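Side-chain contact in carbonic anhydrase (Porphyridium purpureum, PDB 1DDZ), which probably catalyses the reversible interconversion of carbon dioxide and hydrogencarbonate as a zinc-dependent beta-class carbonic anhydrase: residues T208-V213 with R292-N297. Numbering follows the deposited sequence.
Sequences TVQGVV and RVFVNN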
loop_
_atom_site.group_PDB
_atom_site.type_symbol
_atom_site.label_atom_id
_atom_site.label_comp_id
_atom_site.label_asym_id
_atom_site.label_seq_id
_atom_site.Cartn_x
_atom_site.Cartn_y
_atom_site.Cartn_z
ATOM N N THR A 208 -15.278 7.408 -18.919
ATOM C CA THR A 208 -14.863 6.216 -19.652
ATOM C C THR A 208 -13.506 5.694 -19.191
ATOM O O THR A 208 -12.659 6.463 -18.750
ATOM C CB THR A 208 -14.721 6.495 -21.144
ATOM O OG1 THR A 208 -13.768 7.544 -21.342
ATOM C CG2 THR A 208 -16.069 6.881 -21.743
ATOM N N VAL A 209 -13.312 4.386 -19.252
ATOM C CA VAL A 209 -12.025 3.827 -18.915
ATOM C C VAL A 209 -11.660 3.024 -20.132
ATOM O O VAL A 209 -12.431 2.185 -20.563
ATOM C CB VAL A 209 -12.060 2.908 -17.700
ATOM C CG1 VAL A 209 -10.614 2.500 -17.326
ATOM C CG2 VAL A 209 -12.755 3.593 -16.544
ATOM N N GLN A 210 -10.496 3.284 -20.701
ATOM C CA GLN A 210 -10.066 2.575 -21.884
ATOM C C GLN A 210 -8.613 2.153 -21.802
ATOM O O GLN A 210 -7.798 2.823 -21.164
ATOM C CB GLN A 210 -10.314 3.469 -23.103
ATOM C CG GLN A 210 -9.151 3.642 -24.049
ATOM C CD GLN A 210 -9.578 3.706 -25.505
ATOM O OE1 GLN A 210 -10.241 4.637 -25.932
ATOM N NE2 GLN A 210 -9.194 2.702 -26.274
ATOM N N GLY A 211 -8.306 1.013 -22.419
ATOM C CA GLY A 211 -6.946 0.497 -22.455
ATOM C C GLY A 211 -6.277 0.783 -23.786
ATOM O O GLY A 211 -6.915 0.753 -24.843
ATOM N N VAL A 212 -4.965 0.966 -23.760
ATOM C CA VAL A 212 -4.241 1.292 -24.971
ATOM C C VAL A 212 -2.783 0.797 -24.818
ATOM O O VAL A 212 -2.331 0.597 -23.703
ATOM C CB VAL A 212 -4.401 2.845 -25.166
ATOM C CG1 VAL A 212 -3.151 3.616 -24.794
ATOM C CG2 VAL A 212 -4.970 3.165 -26.507
ATOM N N VAL A 213 -2.101 0.453 -25.915
ATOM C CA VAL A 213 -0.685 0.013 -25.873
ATOM C C VAL A 213 -0.065 0.614 -27.100
ATOM O O VAL A 213 -0.778 0.963 -28.026
ATOM C CB VAL A 213 -0.396 -1.510 -26.176
ATOM C CG1 VAL A 213 0.409 -2.181 -25.063
ATOM C CG2 VAL A 213 -1.628 -2.248 -26.616
ATOM N N ARG A 292 -11.450 9.307 -30.967
ATOM C CA ARG A 292 -10.584 10.448 -31.236
ATOM C C ARG A 292 -9.154 10.270 -30.730
ATOM O O ARG A 292 -8.215 10.772 -31.333
ATOM C CB ARG A 292 -11.210 11.756 -30.724
ATOM C CG ARG A 292 -11.137 11.985 -29.233
ATOM C CD ARG A 292 -11.884 13.255 -28.844
ATOM N NE ARG A 292 -13.199 12.958 -28.278
ATOM C CZ ARG A 292 -13.544 13.216 -27.016
ATOM N NH1 ARG A 292 -12.669 13.785 -26.182
ATOM N NH2 ARG A 292 -14.750 12.861 -26.568
ATOM N N VAL A 293 -8.994 9.502 -29.660
ATOM C CA VAL A 293 -7.684 9.208 -29.065
ATOM C C VAL A 293 -6.727 8.662 -30.124
ATOM O O VAL A 293 -5.547 9.058 -30.200
ATOM C CB VAL A 293 -7.850 8.165 -27.922
ATOM C CG1 VAL A 293 -6.605 7.304 -27.766
ATOM C CG2 VAL A 293 -8.171 8.870 -26.625
ATOM N N PHE A 294 -7.277 7.804 -30.978
ATOM C CA PHE A 294 -6.500 7.168 -32.027
ATOM C C PHE A 294 -6.296 8.084 -33.216
ATOM O O PHE A 294 -5.179 8.205 -33.730
ATOM C CB PHE A 294 -7.151 5.831 -32.423
ATOM C CG PHE A 294 -7.331 4.888 -31.253
ATOM C CD1 PHE A 294 -8.552 4.808 -30.593
ATOM C CD2 PHE A 294 -6.261 4.109 -30.790
ATOM C CE1 PHE A 294 -8.697 3.984 -29.490
ATOM C CE2 PHE A 294 -6.401 3.280 -29.682
ATOM C CZ PHE A 294 -7.615 3.212 -29.033
ATOM N N VAL A 295 -7.323 8.841 -33.564
ATOM C CA VAL A 295 -7.194 9.739 -34.703
ATOM C C VAL A 295 -6.207 10.869 -34.392
ATOM O O VAL A 295 -5.333 11.176 -35.207
ATOM C CB VAL A 295 -8.590 10.222 -35.233
ATOM C CG1 VAL A 295 -9.378 10.888 -34.161
ATOM C CG2 VAL A 295 -8.432 11.155 -36.412
ATOM N N ASN A 296 -6.260 11.389 -33.168
ATOM C CA ASN A 296 -5.340 12.439 -32.726
ATOM C C ASN A 296 -3.929 11.868 -32.659
ATOM O O ASN A 296 -2.970 12.483 -33.134
ATOM C CB ASN A 296 -5.750 12.947 -31.360
ATOM C CG ASN A 296 -7.075 13.645 -31.393
ATOM O OD1 ASN A 296 -7.579 13.948 -32.468
ATOM N ND2 ASN A 296 -7.680 13.857 -30.228
ATOM N N ASN A 297 -3.796 10.670 -32.095
ATOM C CA ASN A 297 -2.486 10.030 -32.032
ATOM C C ASN A 297 -1.910 9.878 -33.436
ATOM O O ASN A 297 -0.720 10.112 -33.657
ATOM C CB ASN A 297 -2.581 8.664 -31.348
ATOM C CG ASN A 297 -1.304 7.850 -31.493
ATOM O OD1 ASN A 297 -0.258 8.201 -30.942
ATOM N ND2 ASN A 297 -1.380 6.761 -32.240
#
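Phe-294 reaches from the helix 292-307 to Gln-210 and Val-212, two residues of strand 208-214 with Gly-211 between them, both of which direct their CB toward the helix. The bond to CB of Phe-294 points neither at the strand nor away from it; with CG anti to the carbonyl carbon (chi1 -56°), the ring then runs on to the strand. Over the ring centre, 4.1 Å above its plane, sits CG1 of the preceding Val-293, covering one face from within the helix. Further out the two flanks of the ring meet different residues: CE1 lies 3.5 Å from NE2 of Gln-210, whereas CE2 lies 3.5 Å from CG2 of Val-212, an apolar contact made obliquely, with the two side chains running in opposite directions alongside one another.

Strand 208-214 belongs to the mixed five-stranded sheet of the first beta-carbonic anhydrase unit, between strands 124-130 and 222-227; helix 292-307, which follows strand 222-227 and helix 266-279 in the chain, packs against it. The side chain of Val-212 is about 9 Å from that of His-130, a zinc ligand.

At the tip, CZ meets both strand residues: Val-212 CG2 at 3.7 Å and, closer, Gln-210 NE2 at 3.2 Å. This nitrogen comes to the rim of the ring, close to the ring plane, with the amide turned 62° from the ring. With the chain bent at chi2, the Gln-210 amide lies forward along its own strand, where NE2 donates a weak hydrogen bond to Gly-211 O (3.3 Å).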